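Local coordinates for protein EmGH1 (Erythrobacter marinus, PDB 5Z87) that probably hydrolyses beta-glucosidic bonds as a glycoside hydrolase family 3 enzyme, with related xylosidase and arabinofuranosidase activities also possible, at residues N30-D38 / R45-L53. Residues are numbered along the deposited sequence; the frame is centred on the assembly and turned at random.
Sequences NQASDDYRD and RRAAALANL
The Tyr36 ring is held between Leu50 and Arg37: Leu50 CD1 lies over the centre of one face in a CH-pi contact, 4.0 Å from the ring centroid and 7° off its normal, while Arg37 CG covers the rim of the opposite face. Leu53 CD1 adds an apolar contact, 3.9 Å from Tyr36 CD2. With CG set between the backbone N and the carbonyl carbon (chi1 88°), the ring lies alongside the helix and passes Leu53 at about a right angle.

The Arg46 guanidinium meets Tyr36 O at its edge, in plane, and has the Asp38 carbonyl over one face. It grips Tyr36 O side-on, through NE at 3.0 Å and NH2 at 3.3 Å, while NH1 turns to Asp387 and Tyr222. An alanine in its place would probably leave Tyr36 O without either of these donors and Asp387 without this salt-bridge partner.

At the other end, far from the ligand pocket, the Arg45 guanidinium and the Asp34 carboxylate are turned 47° against each other. Arg45 NE reaches Asp34 OD2 on the syn side at 3.0 Å, and the NH2 bond to Asp34 OD1 is weak (2.8 Å). Gln31 N approaches OD2 from the opposite face of the carboxylate.

Thus two arginines and an apolar patch fasten the first modelled residues onto helix 43-51, whose inner side packs on helix 366-382; OD2, gripped from both faces, would hold the carboxylate's orientation, and the buried Arg46 charge is probably balanced by Asp387.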
loop_
_atom_site.group_PDB
_atom_site.type_symbol
_atom_site.label_atom_id
_atom_site.label_comp_id
_atom_site.label_asym_id
_atom_site.label_seq_id
_atom_site.Cartn_x
_atom_site.Cartn_y
_atom_site.Cartn_z
ATOM N N ASN A 30 -43.802 20.042 -8.060
ATOM C CA ASN A 30 -44.202 19.232 -9.210
ATOM C C ASN A 30 -45.731 19.215 -9.366
ATOM O O ASN A 30 -46.446 18.620 -8.553
ATOM C CB ASN A 30 -43.657 17.801 -9.083
ATOM C CG ASN A 30 -42.803 17.372 -10.291
ATOM O OD1 ASN A 30 -41.985 18.137 -10.804
ATOM N ND2 ASN A 30 -42.990 16.131 -10.732
ATOM N N GLN A 31 -46.215 19.865 -10.428
ATOM C CA GLN A 31 -47.634 20.094 -10.660
ATOM C C GLN A 31 -48.089 19.450 -11.967
ATOM O O GLN A 31 -47.295 19.211 -12.884
ATOM C CB GLN A 31 -47.948 21.599 -10.700
ATOM C CG GLN A 31 -48.788 22.102 -9.532
ATOM C CD GLN A 31 -48.228 21.686 -8.185
ATOM O OE1 GLN A 31 -47.232 22.240 -7.720
ATOM N NE2 GLN A 31 -48.859 20.696 -7.556
ATOM N N ALA A 32 -49.395 19.183 -12.048
ATOM C CA ALA A 32 -49.979 18.690 -13.289
ATOM C C ALA A 32 -49.975 19.745 -14.388
ATOM O O ALA A 32 -50.037 19.393 -15.569
ATOM C CB ALA A 32 -51.407 18.206 -13.044
ATOM N N SER A 33 -49.906 21.023 -14.026
ATOM C CA SER A 33 -49.808 22.098 -15.005
ATOM C C SER A 33 -48.406 22.267 -15.579
ATOM O O SER A 33 -48.213 23.141 -16.434
ATOM C CB SER A 33 -50.246 23.422 -14.373
ATOM O OG SER A 33 -49.210 23.961 -13.570
ATOM N N ASP A 34 -47.429 21.477 -15.130
ATOM C CA ASP A 34 -46.052 21.662 -15.566
ATOM C C ASP A 34 -45.908 21.325 -17.048
ATOM O O ASP A 34 -46.421 20.309 -17.532
ATOM C CB ASP A 34 -45.109 20.797 -14.725
ATOM C CG ASP A 34 -44.833 21.393 -13.351
ATOM O OD1 ASP A 34 -45.406 22.459 -13.041
ATOM O OD2 ASP A 34 -44.052 20.791 -12.574
ATOM N N ASP A 35 -45.190 22.188 -17.763
ATOM C CA ASP A 35 -45.042 22.112 -19.214
ATOM C C ASP A 35 -43.557 22.163 -19.535
ATOM O O ASP A 35 -42.889 23.139 -19.181
ATOM C CB ASP A 35 -45.786 23.282 -19.886
ATOM C CG ASP A 35 -45.930 23.118 -21.391
ATOM O OD1 ASP A 35 -45.053 22.490 -22.026
ATOM O OD2 ASP A 35 -46.937 23.628 -21.946
ATOM N N TYR A 36 -43.044 21.143 -20.236
ATOM C CA TYR A 36 -41.603 21.080 -20.474
ATOM C C TYR A 36 -41.104 22.229 -21.344
ATOM O O TYR A 36 -39.897 22.496 -21.370
ATOM C CB TYR A 36 -41.220 19.719 -21.077
ATOM C CG TYR A 36 -41.286 19.635 -22.585
ATOM C CD1 TYR A 36 -40.219 20.055 -23.375
ATOM C CD2 TYR A 36 -42.423 19.134 -23.226
ATOM C CE1 TYR A 36 -40.279 19.996 -24.772
ATOM C CE2 TYR A 36 -42.497 19.063 -24.625
ATOM C CZ TYR A 36 -41.418 19.497 -25.387
ATOM O OH TYR A 36 -41.462 19.439 -26.760
ATOM N N ARG A 37 -41.998 22.930 -22.040
ATOM C CA ARG A 37 -41.608 24.051 -22.880
ATOM C C ARG A 37 -41.612 25.376 -22.133
ATOM O O ARG A 37 -41.323 26.415 -22.734
ATOM C CB ARG A 37 -42.531 24.127 -24.102
ATOM C CG ARG A 37 -42.462 22.896 -24.983
ATOM C CD ARG A 37 -43.454 22.950 -26.140
ATOM N NE ARG A 37 -43.305 24.144 -26.978
ATOM C CZ ARG A 37 -42.711 24.153 -28.171
ATOM N NH1 ARG A 37 -42.193 23.030 -28.663
ATOM N NH2 ARG A 37 -42.634 25.283 -28.875
ATOM N N ASP A 38 -41.933 25.365 -20.845
ATOM C CA ASP A 38 -41.966 26.576 -20.036
ATOM C C ASP A 38 -40.558 26.872 -19.515
ATOM O O ASP A 38 -40.075 26.208 -18.588
ATOM C CB ASP A 38 -42.966 26.392 -18.900
ATOM C CG ASP A 38 -43.103 27.622 -18.040
ATOM O OD1 ASP A 38 -42.468 28.650 -18.364
ATOM O OD2 ASP A 38 -43.842 27.561 -17.031
ATOM N N ARG A 45 -38.488 20.254 -12.911
ATOM C CA ARG A 45 -39.902 20.181 -13.254
ATOM C C ARG A 45 -40.100 20.046 -14.758
ATOM O O ARG A 45 -40.968 19.287 -15.204
ATOM C CB ARG A 45 -40.633 21.390 -12.674
ATOM C CG ARG A 45 -40.707 21.286 -11.139
ATOM C CD ARG A 45 -41.291 22.516 -10.461
ATOM N NE ARG A 45 -42.733 22.617 -10.669
ATOM C CZ ARG A 45 -43.465 23.666 -10.310
ATOM N NH1 ARG A 45 -42.889 24.706 -9.718
ATOM N NH2 ARG A 45 -44.770 23.677 -10.546
ATOM N N ARG A 46 -39.264 20.708 -15.563
ATOM C CA ARG A 46 -39.355 20.507 -17.005
ATOM C C ARG A 46 -38.995 19.079 -17.379
ATOM O O ARG A 46 -39.591 18.506 -18.299
ATOM C CB ARG A 46 -38.475 21.511 -17.753
ATOM C CG ARG A 46 -38.899 22.960 -17.531
ATOM C CD ARG A 46 -37.926 23.947 -18.153
ATOM N NE ARG A 46 -37.933 23.836 -19.607
ATOM C CZ ARG A 46 -37.159 24.548 -20.418
ATOM N NH1 ARG A 46 -36.297 25.427 -19.922
ATOM N NH2 ARG A 46 -37.241 24.369 -21.730
ATOM N N ALA A 47 -38.038 18.472 -16.666
ATOM C CA ALA A 47 -37.629 17.103 -17.004
ATOM C C ALA A 47 -38.721 16.095 -16.666
ATOM O O ALA A 47 -38.981 15.168 -17.441
ATOM C CB ALA A 47 -36.327 16.731 -16.285
ATOM N N ALA A 48 -39.369 16.249 -15.511
ATOM C CA ALA A 48 -40.487 15.367 -15.184
ATOM C C ALA A 48 -41.607 15.500 -16.214
ATOM O O ALA A 48 -42.139 14.498 -16.704
ATOM C CB ALA A 48 -41.005 15.671 -13.778
ATOM N N ALA A 49 -41.975 16.737 -16.556
ATOM C CA ALA A 49 -43.050 16.934 -17.526
ATOM C C ALA A 49 -42.714 16.277 -18.861
ATOM O O ALA A 49 -43.576 15.654 -19.495
ATOM C CB ALA A 49 -43.330 18.426 -17.702
ATOM N N LEU A 50 -41.456 16.378 -19.293
ATOM C CA LEU A 50 -41.072 15.774 -20.562
ATOM C C LEU A 50 -41.059 14.259 -20.463
ATOM O O LEU A 50 -41.505 13.561 -21.389
ATOM C CB LEU A 50 -39.701 16.294 -20.992
ATOM C CG LEU A 50 -39.099 15.672 -22.255
ATOM C CD1 LEU A 50 -40.038 15.861 -23.439
ATOM C CD2 LEU A 50 -37.704 16.249 -22.559
ATOM N N ALA A 51 -40.539 13.731 -19.351
ATOM C CA ALA A 51 -40.416 12.284 -19.211
ATOM C C ALA A 51 -41.783 11.600 -19.222
ATOM O O ALA A 51 -41.914 10.485 -19.738
ATOM C CB ALA A 51 -39.648 11.954 -17.927
ATOM N N ASN A 52 -42.807 12.253 -18.666
ATOM C CA ASN A 52 -44.160 11.702 -18.707
ATOM C C ASN A 52 -44.679 11.526 -20.127
ATOM O O ASN A 52 -45.596 10.733 -20.339
ATOM C CB ASN A 52 -45.118 12.587 -17.913
ATOM C CG ASN A 52 -44.834 12.545 -16.418
ATOM O OD1 ASN A 52 -44.362 11.530 -15.900
ATOM N ND2 ASN A 52 -45.104 13.650 -15.720
ATOM N N LEU A 53 -44.103 12.216 -21.105
ATOM C CA LEU A 53 -44.560 12.106 -22.483
ATOM C C LEU A 53 -43.825 11.042 -23.290
ATOM O O LEU A 53 -44.241 10.758 -24.419
ATOM C CB LEU A 53 -44.415 13.457 -23.191
ATOM C CG LEU A 53 -44.954 14.661 -22.425
ATOM C CD1 LEU A 53 -44.727 15.930 -23.207
ATOM C CD2 LEU A 53 -46.427 14.465 -22.125
#